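Long-range contact in oxalate--CoA ligase (Arabidopsis thaliana, PDB 5IE2), which belongs to the ANL superfamily of AMP-binding enzymes and binds adenosine-5'-triphosphate: residues 56-61 / 102-107. Residues are numbered along the deposited sequence; the frame is centred on the assembly and turned at random.
Sequences GDVVAL and SDSKLL
Two neighbouring parallel strands of a five-stranded mixed sheet in the AMP-binding domain meet here, 58-61 on one side and the start of 104-110 on the other; strand 82-85 flanks 58-61 on its far edge and 127-132 flanks 104-110. The tight part runs from Val58 to Ala60, against the opening residues of 104-110. Ala60 N donates to Leu106 O at 2.8 Å, almost along the C=O axis. Lys105 N reaches Val58 O in a nearly straight bond (172°) lying in the carbonyl plane. Between these bonds the chain turns a corner at Lys105, and Leu106 N, buried by the pairing, finds no partner. On one face, Val59 and Leu106 run side by side, Val59 CG1 and Leu106 CG both anti to their backbone N, so that Val59 CG1 meets Leu106 CD2 at 3.9 Å; Ile53 touches both. On the other face, Ala60 CB rests 3.4 Å from Ser104 OG, whose proton goes to Ser102 OG. That hydroxyl also bonds back into helix 92-101, at Tyr98 and Leu99, tying the helix end to the strand. Val58 points at the other segment, and both its methyls reach Ser102 O, just before Asp103 closes the helix in a Schellman motif; CG1 also lies near Ser104 OG. Toward Gly56 the contact loosens into solvent. Here Lys105 crosses Asp57 at about a right angle and touches with its aliphatic part, CD lying 3.3 Å from Asp57 OD1, while NZ stays 4.9 Å from that oxygen; Asp57 OD2 accepts a hydrogen bond from the backbone N of Lys54. One water fills in for a direct backbone bond, accepting from Val58 N and donating to Asp103 O at 2.7 Å.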
ATOM      1  N   GLY A  56      24.419   5.480  -1.114  1.00 23.41           N
ATOM      2  CA  GLY A  56      23.784   5.876  -2.357  1.00 24.09           C
ATOM      3  C   GLY A  56      23.624   4.710  -3.342  1.00 23.02           C
ATOM      4  O   GLY A  56      22.901   4.851  -4.327  1.00 22.37           O
ATOM      5  N   ASP A  57      24.282   3.584  -3.095  1.00 21.16           N
ATOM      6  CA  ASP A  57      24.076   2.430  -4.010  1.00 22.57           C
ATOM      7  C   ASP A  57      22.611   1.960  -3.955  1.00 23.37           C
ATOM      8  O   ASP A  57      21.961   2.057  -2.883  1.00 21.59           O
ATOM      9  CB  ASP A  57      24.973   1.221  -3.662  1.00 22.83           C
ATOM     10  CG  ASP A  57      26.444   1.400  -4.111  1.00 26.51           C
ATOM     11  OD1 ASP A  57      26.743   2.352  -4.878  1.00 26.15           O
ATOM     12  OD2 ASP A  57      27.285   0.570  -3.660  1.00 25.20           O
ATOM     13  N   VAL A  58      22.109   1.404  -5.071  1.00 22.40           N
ATOM     14  CA  VAL A  58      20.736   0.823  -5.088  1.00 19.24           C
ATOM     15  C   VAL A  58      20.835  -0.695  -5.063  1.00 18.95           C
ATOM     16  O   VAL A  58      21.613  -1.273  -5.831  1.00 21.54           O
ATOM     17  CB  VAL A  58      19.933   1.273  -6.327  1.00 21.12           C
ATOM     18  CG1 VAL A  58      18.551   0.578  -6.362  1.00 20.31           C
ATOM     19  CG2 VAL A  58      19.766   2.838  -6.281  1.00 23.84           C
ATOM     20  N   VAL A  59      20.101  -1.337  -4.153  1.00 15.87           N
ATOM     21  CA  VAL A  59      20.103  -2.797  -4.064  1.00 14.74           C
ATOM     22  C   VAL A  59      18.671  -3.277  -4.344  1.00 17.93           C
ATOM     23  O   VAL A  59      17.749  -2.866  -3.668  1.00 17.67           O
ATOM     24  CB  VAL A  59      20.554  -3.281  -2.682  1.00 16.16           C
ATOM     25  CG1 VAL A  59      20.419  -4.830  -2.550  1.00 17.20           C
ATOM     26  CG2 VAL A  59      21.989  -2.835  -2.352  1.00 15.13           C
ATOM     27  N   ALA A  60      18.493  -4.123  -5.338  1.00 16.64           N
ATOM     28  CA  ALA A  60      17.155  -4.659  -5.665  1.00 15.85           C
ATOM     29  C   ALA A  60      16.877  -5.870  -4.796  1.00 17.07           C
ATOM     30  O   ALA A  60      17.799  -6.617  -4.445  1.00 18.17           O
ATOM     31  CB  ALA A  60      17.055  -5.047  -7.189  1.00 16.50           C
ATOM     32  N   LEU A  61      15.620  -6.007  -4.362  1.00 17.16           N
ATOM     33  CA  LEU A  61      15.222  -7.170  -3.539  1.00 18.31           C
ATOM     34  C   LEU A  61      14.033  -7.857  -4.209  1.00 17.88           C
ATOM     35  O   LEU A  61      13.063  -7.173  -4.579  1.00 19.17           O
ATOM     36  CB  LEU A  61      14.812  -6.748  -2.124  1.00 17.37           C
ATOM     37  CG  LEU A  61      15.951  -6.090  -1.344  1.00 22.49           C
ATOM     38  CD1 LEU A  61      15.787  -4.603  -1.439  1.00 22.07           C
ATOM     39  CD2 LEU A  61      15.940  -6.549   0.101  1.00 23.92           C
ATOM     40  N   SER A 102      16.299   1.423 -12.152  1.00 25.05           N
ATOM     41  CA  SER A 102      16.581   1.759 -10.765  1.00 24.68           C
ATOM     42  C   SER A 102      18.098   1.940 -10.515  1.00 26.56           C
ATOM     43  O   SER A 102      18.500   2.342  -9.418  1.00 26.53           O
ATOM     44  CB  SER A 102      16.041   0.640  -9.858  1.00 23.78           C
ATOM     45  OG  SER A 102      16.735  -0.580 -10.149  1.00 22.13           O
ATOM     46  N   ASP A 103      18.922   1.623 -11.524  1.00 25.73           N
ATOM     47  CA  ASP A 103      20.391   1.564 -11.374  1.00 30.57           C
ATOM     48  C   ASP A 103      20.880   0.585 -10.290  1.00 26.36           C
ATOM     49  O   ASP A 103      21.907   0.818  -9.612  1.00 22.87           O
ATOM     50  CB  ASP A 103      20.955   2.955 -11.105  1.00 35.20           C
ATOM     51  CG  ASP A 103      20.810   3.858 -12.310  1.00 43.42           C
ATOM     52  OD1 ASP A 103      21.320   3.454 -13.382  1.00 49.40           O
ATOM     53  OD2 ASP A 103      20.186   4.949 -12.195  1.00 45.73           O
ATOM     54  N   SER A 104      20.150  -0.514 -10.144  1.00 23.78           N
ATOM     55  CA  SER A 104      20.529  -1.538  -9.191  1.00 22.74           C
ATOM     56  C   SER A 104      21.959  -2.053  -9.411  1.00 24.78           C
ATOM     57  O   SER A 104      22.352  -2.323 -10.544  1.00 26.12           O
ATOM     58  CB  SER A 104      19.521  -2.716  -9.269  1.00 21.35           C
ATOM     59  OG  SER A 104      18.288  -2.294  -8.696  1.00 23.09           O
ATOM     60  N   LYS A 105      22.703  -2.206  -8.322  1.00 24.74           N
ATOM     61  CA  LYS A 105      24.087  -2.702  -8.334  1.00 26.71           C
ATOM     62  C   LYS A 105      24.188  -4.101  -7.742  1.00 23.87           C
ATOM     63  O   LYS A 105      25.232  -4.732  -7.792  1.00 24.56           O
ATOM     64  CB  LYS A 105      25.017  -1.755  -7.543  1.00 35.18           C
ATOM     65  CG  LYS A 105      25.594  -0.621  -8.405  1.00 42.61           C
ATOM     66  CD  LYS A 105      25.938   0.633  -7.601  1.00 50.35           C
ATOM     67  CE  LYS A 105      26.235   1.826  -8.544  1.00 65.21           C
ATOM     68  NZ  LYS A 105      27.071   1.432  -9.727  1.00 64.59           N
ATOM     69  N   LEU A 106      23.113  -4.574  -7.144  1.00 20.78           N
ATOM     70  CA  LEU A 106      23.086  -5.895  -6.484  1.00 17.87           C
ATOM     71  C   LEU A 106      21.626  -6.392  -6.465  1.00 16.77           C
ATOM     72  O   LEU A 106      20.698  -5.591  -6.253  1.00 19.82           O
ATOM     73  CB  LEU A 106      23.656  -5.792  -5.040  1.00 20.92           C
ATOM     74  CG  LEU A 106      23.502  -7.014  -4.130  1.00 22.32           C
ATOM     75  CD1 LEU A 106      24.329  -8.182  -4.651  1.00 24.13           C
ATOM     76  CD2 LEU A 106      23.837  -6.701  -2.656  1.00 23.62           C
ATOM     77  N   LEU A 107      21.425  -7.685  -6.654  1.00 17.41           N
ATOM     78  CA  LEU A 107      20.106  -8.316  -6.559  1.00 18.19           C
ATOM     79  C   LEU A 107      20.119  -9.274  -5.382  1.00 18.12           C
ATOM     80  O   LEU A 107      20.942 -10.192  -5.347  1.00 20.63           O
ATOM     81  CB  LEU A 107      19.766  -9.101  -7.838  1.00 19.95           C
ATOM     82  CG  LEU A 107      18.493  -9.954  -7.711  1.00 19.08           C
ATOM     83  CD1 LEU A 107      17.248  -9.072  -7.502  1.00 17.30           C
ATOM     84  CD2 LEU A 107      18.356 -10.831  -8.984  1.00 18.32           C
TER
HETATM   85  O   HOH W   1      23.275   2.058  -7.601  1.00 24.86           O